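Local coordinates for protein SVS_variant_AS1 (Streptomyces sp. CWA1, PDB 6TJA) that probably catalyses, as an engineered ancestral form of spiroviolene synthase, the cyclisation of geranylgeranyl diphosphate to the diterpene spiroviolene, at residues Ala215-Asp227 and Leu268-His280. Sequence-based numbering, arbitrary orientation.
Sequences ALTEMAIMVAALD and LRDRILLRFLELH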
ATOM      1  N   ALA A 215      11.141  12.128   0.569  1.00 22.52           N
ATOM      2  CA  ALA A 215      11.727  12.410   1.904  1.00 23.41           C
ATOM      3  C   ALA A 215      11.068  13.648   2.521  1.00 23.87           C
ATOM      4  O   ALA A 215      10.802  13.643   3.734  1.00 25.42           O
ATOM      5  CB  ALA A 215      13.210  12.561   1.829  1.00 22.28           C
ATOM      6  N   LEU A 216      10.776  14.671   1.735  1.00 23.20           N
ATOM      7  CA  LEU A 216      10.110  15.896   2.278  1.00 24.21           C
ATOM      8  C   LEU A 216       8.725  15.489   2.756  1.00 22.80           C
ATOM      9  O   LEU A 216       8.294  15.989   3.774  1.00 23.53           O
ATOM     10  CB  LEU A 216      10.004  16.979   1.187  1.00 24.23           C
ATOM     11  CG  LEU A 216      11.292  17.743   0.906  1.00 23.58           C
ATOM     12  CD1 LEU A 216      11.152  18.609  -0.350  1.00 25.81           C
ATOM     13  CD2 LEU A 216      11.686  18.617   2.095  1.00 23.08           C
ATOM     14  N   THR A 217       8.071  14.572   2.048  1.00 22.22           N
ATOM     15  CA  THR A 217       6.705  14.126   2.386  1.00 22.47           C
ATOM     16  C   THR A 217       6.766  13.336   3.708  1.00 24.43           C
ATOM     17  O   THR A 217       5.964  13.617   4.648  1.00 24.26           O
ATOM     18  CB  THR A 217       6.077  13.343   1.227  1.00 23.97           C
ATOM     19  OG1 THR A 217       5.999  14.154   0.046  1.00 23.30           O
ATOM     20  CG2 THR A 217       4.687  12.871   1.593  1.00 24.00           C
ATOM     21  N   GLU A 218       7.691  12.379   3.794  1.00 24.26           N
ATOM     22  CA  GLU A 218       7.877  11.580   5.024  1.00 22.73           C
ATOM     23  C   GLU A 218       8.178  12.529   6.193  1.00 22.40           C
ATOM     24  O   GLU A 218       7.586  12.351   7.256  1.00 20.31           O
ATOM     25  CB  GLU A 218       8.927  10.514   4.766  1.00 23.82           C
ATOM     26  CG  GLU A 218       8.410   9.350   3.942  1.00 22.40           C
ATOM     27  CD  GLU A 218       9.195   8.070   4.149  1.00 24.27           C
ATOM     28  OE1 GLU A 218      10.283   8.154   4.769  1.00 26.18           O
ATOM     29  OE2 GLU A 218       8.733   6.986   3.693  1.00 23.30           O
ATOM     30  N   MET A 219       8.997  13.556   5.981  1.00 22.70           N
ATOM     31  CA  MET A 219       9.418  14.446   7.080  1.00 24.35           C
ATOM     32  C   MET A 219       8.203  15.235   7.534  1.00 24.56           C
ATOM     33  O   MET A 219       7.990  15.369   8.777  1.00 24.92           O
ATOM     34  CB  MET A 219      10.567  15.359   6.650  1.00 24.11           C
ATOM     35  CG  MET A 219      11.864  14.568   6.663  1.00 24.89           C
ATOM     36  SD  MET A 219      13.386  15.469   6.577  1.00 24.95           S
ATOM     37  CE  MET A 219      13.512  15.658   4.796  1.00 24.09           C
ATOM     38  N   ALA A 220       7.421  15.723   6.577  1.00 22.47           N
ATOM     39  CA  ALA A 220       6.203  16.481   6.898  1.00 22.16           C
ATOM     40  C   ALA A 220       5.321  15.589   7.764  1.00 23.06           C
ATOM     41  O   ALA A 220       4.772  16.075   8.780  1.00 22.48           O
ATOM     42  CB  ALA A 220       5.518  16.920   5.638  1.00 23.78           C
ATOM     43  N   ILE A 221       5.179  14.321   7.359  1.00 25.27           N
ATOM     44  CA  ILE A 221       4.293  13.325   8.025  1.00 23.58           C
ATOM     45  C   ILE A 221       4.822  13.045   9.430  1.00 21.98           C
ATOM     46  O   ILE A 221       4.011  13.015  10.351  1.00 21.51           O
ATOM     47  CB  ILE A 221       4.154  12.063   7.165  1.00 24.80           C
ATOM     48  CG1 ILE A 221       3.309  12.365   5.935  1.00 25.38           C
ATOM     49  CG2 ILE A 221       3.580  10.886   7.943  1.00 24.03           C
ATOM     50  CD1 ILE A 221       3.352  11.254   4.912  1.00 26.18           C
ATOM     51  N   MET A 222       6.133  12.910   9.586  1.00 24.52           N
ATOM     52  CA  MET A 222       6.780  12.526  10.855  1.00 23.58           C
ATOM     53  C   MET A 222       6.655  13.683  11.841  1.00 25.07           C
ATOM     54  O   MET A 222       6.399  13.417  13.007  1.00 27.59           O
ATOM     55  CB  MET A 222       8.246  12.156  10.645  1.00 26.53           C
ATOM     56  CG  MET A 222       8.874  11.458  11.866  1.00 28.97           C
ATOM     57  SD  MET A 222       8.180   9.797  12.181  1.00 32.07           S
ATOM     58  CE  MET A 222       9.286   8.876  11.137  1.00 37.64           C
ATOM     59  N   VAL A 223       6.774  14.932  11.397  1.00 26.80           N
ATOM     60  CA  VAL A 223       6.636  16.102  12.311  1.00 25.74           C
ATOM     61  C   VAL A 223       5.178  16.181  12.767  1.00 26.93           C
ATOM     62  O   VAL A 223       4.965  16.325  13.989  1.00 26.23           O
ATOM     63  CB  VAL A 223       7.099  17.419  11.678  1.00 25.59           C
ATOM     64  CG1 VAL A 223       6.789  18.597  12.599  1.00 25.62           C
ATOM     65  CG2 VAL A 223       8.578  17.375  11.314  1.00 24.94           C
ATOM     66  N   ALA A 224       4.221  16.043  11.840  1.00 26.41           N
ATOM     67  CA  ALA A 224       2.767  16.073  12.137  1.00 27.50           C
ATOM     68  C   ALA A 224       2.413  14.961  13.129  1.00 26.48           C
ATOM     69  O   ALA A 224       1.601  15.213  14.035  1.00 27.48           O
ATOM     70  CB  ALA A 224       1.933  15.909  10.880  1.00 28.40           C
ATOM     71  N   ALA A 225       2.936  13.755  12.911  1.00 24.69           N
ATOM     72  CA  ALA A 225       2.765  12.596  13.815  1.00 25.39           C
ATOM     73  C   ALA A 225       3.260  12.943  15.225  1.00 23.96           C
ATOM     74  O   ALA A 225       2.582  12.644  16.182  1.00 27.24           O
ATOM     75  CB  ALA A 225       3.508  11.397  13.281  1.00 27.48           C
ATOM     76  N   LEU A 226       4.450  13.494  15.352  1.00 26.63           N
ATOM     77  CA  LEU A 226       5.083  13.772  16.670  1.00 25.77           C
ATOM     78  C   LEU A 226       4.391  14.989  17.291  1.00 28.58           C
ATOM     79  O   LEU A 226       4.283  15.053  18.520  1.00 28.86           O
ATOM     80  CB  LEU A 226       6.583  14.000  16.455  1.00 25.75           C
ATOM     81  CG  LEU A 226       7.401  12.786  16.024  1.00 25.29           C
ATOM     82  CD1 LEU A 226       8.846  13.192  15.838  1.00 28.46           C
ATOM     83  CD2 LEU A 226       7.308  11.656  17.023  1.00 25.48           C
ATOM     84  N   ASP A 227       3.921  15.931  16.473  1.00 29.17           N
ATOM     85  CA  ASP A 227       3.038  17.017  16.974  1.00 31.63           C
ATOM     86  C   ASP A 227       1.754  16.369  17.509  1.00 30.10           C
ATOM     87  O   ASP A 227       1.320  16.767  18.592  1.00 29.54           O
ATOM     88  CB  ASP A 227       2.877  18.135  15.934  1.00 32.50           C
ATOM     89  CG  ASP A 227       4.149  18.955  15.790  1.00 32.16           C
ATOM     90  OD1 ASP A 227       5.088  18.734  16.592  1.00 31.75           O
ATOM     91  OD2 ASP A 227       4.226  19.761  14.867  1.00 30.98           O
ATOM     92  N   LEU A 268      14.368  15.630  19.046  1.00 28.61           N
ATOM     93  CA  LEU A 268      14.388  14.876  17.839  1.00 31.19           C
ATOM     94  C   LEU A 268      13.373  15.344  16.781  1.00 28.27           C
ATOM     95  O   LEU A 268      13.650  15.293  15.637  1.00 27.73           O
ATOM     96  CB  LEU A 268      14.373  13.386  18.113  1.00 34.19           C
ATOM     97  CG  LEU A 268      13.172  12.784  18.764  1.00 38.25           C
ATOM     98  CD1 LEU A 268      12.080  12.609  17.751  1.00 44.11           C
ATOM     99  CD2 LEU A 268      13.550  11.480  19.406  1.00 41.15           C
ATOM    100  N   ARG A 269      12.239  15.845  17.211  1.00 26.92           N
ATOM    101  CA  ARG A 269      11.150  16.349  16.328  1.00 28.45           C
ATOM    102  C   ARG A 269      11.670  17.609  15.634  1.00 27.13           C
ATOM    103  O   ARG A 269      11.536  17.729  14.401  1.00 29.87           O
ATOM    104  CB  ARG A 269       9.871  16.552  17.160  1.00 29.56           C
ATOM    105  CG  ARG A 269       8.696  17.197  16.435  1.00 29.87           C
ATOM    106  CD  ARG A 269       8.820  18.696  16.497  1.00 31.51           C
ATOM    107  NE  ARG A 269       7.697  19.423  15.916  1.00 33.35           N
ATOM    108  CZ  ARG A 269       7.763  20.685  15.522  1.00 31.20           C
ATOM    109  NH1 ARG A 269       8.895  21.358  15.635  1.00 29.67           N
ATOM    110  NH2 ARG A 269       6.698  21.270  15.007  1.00 34.82           N
ATOM    111  N   ASP A 270      12.312  18.481  16.406  1.00 26.20           N
ATOM    112  CA  ASP A 270      12.906  19.738  15.907  1.00 27.43           C
ATOM    113  C   ASP A 270      14.043  19.418  14.920  1.00 28.74           C
ATOM    114  O   ASP A 270      14.142  20.082  13.887  1.00 26.57           O
ATOM    115  CB  ASP A 270      13.366  20.595  17.080  1.00 27.99           C
ATOM    116  CG  ASP A 270      12.255  21.300  17.841  1.00 25.27           C
ATOM    117  OD1 ASP A 270      11.072  21.168  17.465  1.00 25.71           O
ATOM    118  OD2 ASP A 270      12.593  21.953  18.828  1.00 24.19           O
ATOM    119  N   ARG A 271      14.849  18.401  15.199  1.00 29.85           N
ATOM    120  CA  ARG A 271      15.929  17.995  14.275  1.00 30.90           C
ATOM    121  C   ARG A 271      15.289  17.624  12.924  1.00 28.79           C
ATOM    122  O   ARG A 271      15.812  18.048  11.885  1.00 27.34           O
ATOM    123  CB  ARG A 271      16.761  16.887  14.924  1.00 35.75           C
ATOM    124  CG  ARG A 271      17.785  16.307  13.965  1.00 44.13           C
ATOM    125  CD  ARG A 271      18.580  15.126  14.475  1.00 43.66           C
ATOM    126  NE  ARG A 271      19.196  15.322  15.780  1.00 44.30           N
ATOM    127  CZ  ARG A 271      20.362  14.792  16.145  1.00 33.75           C
ATOM    128  NH1 ARG A 271      21.096  14.140  15.278  1.00 29.83           N
ATOM    129  NH2 ARG A 271      20.819  14.965  17.364  1.00 35.62           N
ATOM    130  N   ILE A 272      14.178  16.881  12.924  1.00 27.25           N
ATOM    131  CA  ILE A 272      13.512  16.415  11.674  1.00 25.78           C
ATOM    132  C   ILE A 272      12.928  17.635  10.944  1.00 26.55           C
ATOM    133  O   ILE A 272      13.082  17.706   9.716  1.00 25.21           O
ATOM    134  CB  ILE A 272      12.452  15.338  11.955  1.00 25.33           C
ATOM    135  CG1 ILE A 272      13.068  14.083  12.562  1.00 25.54           C
ATOM    136  CG2 ILE A 272      11.688  14.999  10.692  1.00 24.77           C
ATOM    137  CD1 ILE A 272      12.044  13.116  13.136  1.00 25.82           C
ATOM    138  N   LEU A 273      12.324  18.590  11.652  1.00 28.65           N
ATOM    139  CA  LEU A 273      11.773  19.799  10.982  1.00 28.66           C
ATOM    140  C   LEU A 273      12.908  20.621  10.355  1.00 29.21           C
ATOM    141  O   LEU A 273      12.733  21.066   9.241  1.00 26.04           O
ATOM    142  CB  LEU A 273      10.960  20.639  11.963  1.00 29.53           C
ATOM    143  CG  LEU A 273      10.282  21.845  11.325  1.00 27.24           C
ATOM    144  CD1 LEU A 273       9.487  21.437  10.089  1.00 28.94           C
ATOM    145  CD2 LEU A 273       9.387  22.507  12.339  1.00 29.26           C
ATOM    146  N   LEU A 274      14.052  20.755  11.015  1.00 32.39           N
ATOM    147  CA  LEU A 274      15.242  21.453  10.445  1.00 34.98           C
ATOM    148  C   LEU A 274      15.730  20.764   9.161  1.00 31.35           C
ATOM    149  O   LEU A 274      16.060  21.467   8.191  1.00 29.80           O
ATOM    150  CB  LEU A 274      16.361  21.484  11.487  1.00 40.73           C
ATOM    151  CG  LEU A 274      16.734  22.875  12.000  1.00 51.51           C
ATOM    152  CD1 LEU A 274      15.511  23.700  12.386  1.00 51.07           C
ATOM    153  CD2 LEU A 274      17.668  22.744  13.185  1.00 58.25           C
ATOM    154  N   ARG A 275      15.814  19.439   9.146  1.00 25.80           N
ATOM    155  CA  ARG A 275      16.211  18.758   7.906  1.00 27.38           C
ATOM    156  C   ARG A 275      15.126  19.010   6.844  1.00 24.99           C
ATOM    157  O   ARG A 275      15.487  19.299   5.720  1.00 24.27           O
ATOM    158  CB  ARG A 275      16.500  17.284   8.158  1.00 26.67           C
ATOM    159  CG  ARG A 275      16.837  16.538   6.880  1.00 26.67           C
ATOM    160  CD  ARG A 275      17.978  17.142   6.092  1.00 25.82           C
ATOM    161  NE  ARG A 275      18.185  16.366   4.881  1.00 26.96           N
ATOM    162  CZ  ARG A 275      18.786  16.811   3.788  1.00 27.59           C
ATOM    163  NH1 ARG A 275      19.271  18.033   3.728  1.00 31.75           N
ATOM    164  NH2 ARG A 275      18.883  16.036   2.738  1.00 28.84           N
ATOM    165  N   PHE A 276      13.866  19.000   7.205  1.00 24.99           N
ATOM    166  CA  PHE A 276      12.826  19.278   6.245  1.00 25.98           C
ATOM    167  C   PHE A 276      12.989  20.683   5.636  1.00 25.78           C
ATOM    168  O   PHE A 276      12.889  20.837   4.481  1.00 25.28           O
ATOM    169  CB  PHE A 276      11.438  19.075   6.845  1.00 25.95           C
ATOM    170  CG  PHE A 276      10.334  19.679   6.036  1.00 24.49           C
ATOM    171  CD1 PHE A 276      10.073  21.004   6.107  1.00 23.39           C
ATOM    172  CD2 PHE A 276       9.557  18.903   5.219  1.00 22.60           C
ATOM    173  CE1 PHE A 276       9.111  21.562   5.350  1.00 21.66           C
ATOM    174  CE2 PHE A 276       8.571  19.451   4.476  1.00 22.54           C
ATOM    175  CZ  PHE A 276       8.353  20.791   4.541  1.00 22.23           C
ATOM    176  N   LEU A 277      13.266  21.680   6.446  1.00 26.10           N
ATOM    177  CA  LEU A 277      13.445  23.022   5.969  1.00 29.95           C
ATOM    178  C   LEU A 277      14.660  23.135   5.067  1.00 30.40           C
ATOM    179  O   LEU A 277      14.620  23.797   4.066  1.00 26.48           O
ATOM    180  CB  LEU A 277      13.528  24.012   7.118  1.00 29.36           C
ATOM    181  CG  LEU A 277      12.312  24.106   8.004  1.00 30.76           C
ATOM    182  CD1 LEU A 277      12.648  24.766   9.294  1.00 30.33           C
ATOM    183  CD2 LEU A 277      11.137  24.743   7.334  1.00 30.06           C
ATOM    184  N   GLU A 278      15.727  22.475   5.463  1.00 28.73           N
ATOM    185  CA  GLU A 278      16.938  22.467   4.693  1.00 30.99           C
ATOM    186  C   GLU A 278      16.711  21.807   3.337  1.00 28.13           C
ATOM    187  O   GLU A 278      16.987  22.403   2.346  1.00 28.47           O
ATOM    188  CB  GLU A 278      18.100  21.875   5.484  1.00 35.77           C
ATOM    189  CG  GLU A 278      19.328  21.586   4.668  1.00 42.21           C
ATOM    190  CD  GLU A 278      20.442  20.894   5.434  1.00 49.13           C
ATOM    191  OE1 GLU A 278      20.302  19.759   5.877  1.00 49.35           O
ATOM    192  OE2 GLU A 278      21.497  21.485   5.582  1.00 55.87           O
ATOM    193  N   LEU A 279      16.147  20.613   3.296  1.00 28.20           N
ATOM    194  CA  LEU A 279      15.894  19.949   1.980  1.00 26.64           C
ATOM    195  C   LEU A 279      14.894  20.777   1.154  1.00 27.47           C
ATOM    196  O   LEU A 279      15.015  20.849  -0.077  1.00 29.69           O
ATOM    197  CB  LEU A 279      15.389  18.533   2.235  1.00 24.94           C
ATOM    198  CG  LEU A 279      15.163  17.693   0.980  1.00 24.15           C
ATOM    199  CD1 LEU A 279      16.357  17.746   0.035  1.00 24.50           C
ATOM    200  CD2 LEU A 279      14.873  16.266   1.354  1.00 22.97           C
ATOM    201  N   HIS A 280      13.908  21.382   1.799  1.00 29.13           N
ATOM    202  CA  HIS A 280      12.858  22.157   1.096  1.00 31.60           C
ATOM    203  C   HIS A 280      13.539  23.296   0.325  1.00 30.10           C
ATOM    204  O   HIS A 280      13.217  23.497  -0.855  1.00 27.12           O
ATOM    205  CB  HIS A 280      11.777  22.660   2.067  1.00 33.36           C
ATOM    206  CG  HIS A 280      10.847  23.619   1.403  1.00 32.92           C
ATOM    207  ND1 HIS A 280      11.167  24.952   1.235  1.00 33.08           N
ATOM    208  CD2 HIS A 280       9.674  23.419   0.765  1.00 32.99           C
ATOM    209  CE1 HIS A 280      10.184  25.544   0.580  1.00 34.22           C
ATOM    210  NE2 HIS A 280       9.273  24.616   0.252  1.00 30.81           N
TER
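Arg269 sets off with CG opposite its backbone N (chi1 174°) and bends at chi2, which swings its guanidinium alongside Asp227, whose own CG lies beside its backbone N. The two residues join neighbouring helices of the all-alpha terpene synthase fold; the segments 215-227 and 268-280 run roughly antiparallel (150°), their axes 9.4 Å apart at closest approach. The grip is side-on: Arg269 NE reaches Asp227 OD1 at 2.8 Å, tilted from the guanidinium plane, while NH2 meets the syn lone pair of OD2 at 2.9 Å, in plane and almost straight (176°). Val223 CG1 covers one guanidinium face, and NH1 turns to Asp270 OD1 and the carbonyl of Tyr14, contacts that together fix the rotation of the group. Replacing Arg269 by an alanine is likely to leave the buried carboxylate of Asp227 without this countercharge. Asp227 comes directly before what reads as the family's NSE metal-binding motif. Farther along, packing is knobs-into-holes: Ile272 sits among Met219, Met222, Val223 and Leu226, and Met219 answers among Ile272, Arg275, Phe276 and Leu279. Met219 SD lies 3.6 Å from Arg275 CG, and the bend at chi3 turns CE toward Leu279, 3.8 Å from its CD2. Helix 289-309 adds Ile302 against Ala220 and Val223. At the far end, Leu216 O lies in the plane of the Phe276 ring, at its edge, 3.5 Å from CD2 of that ring.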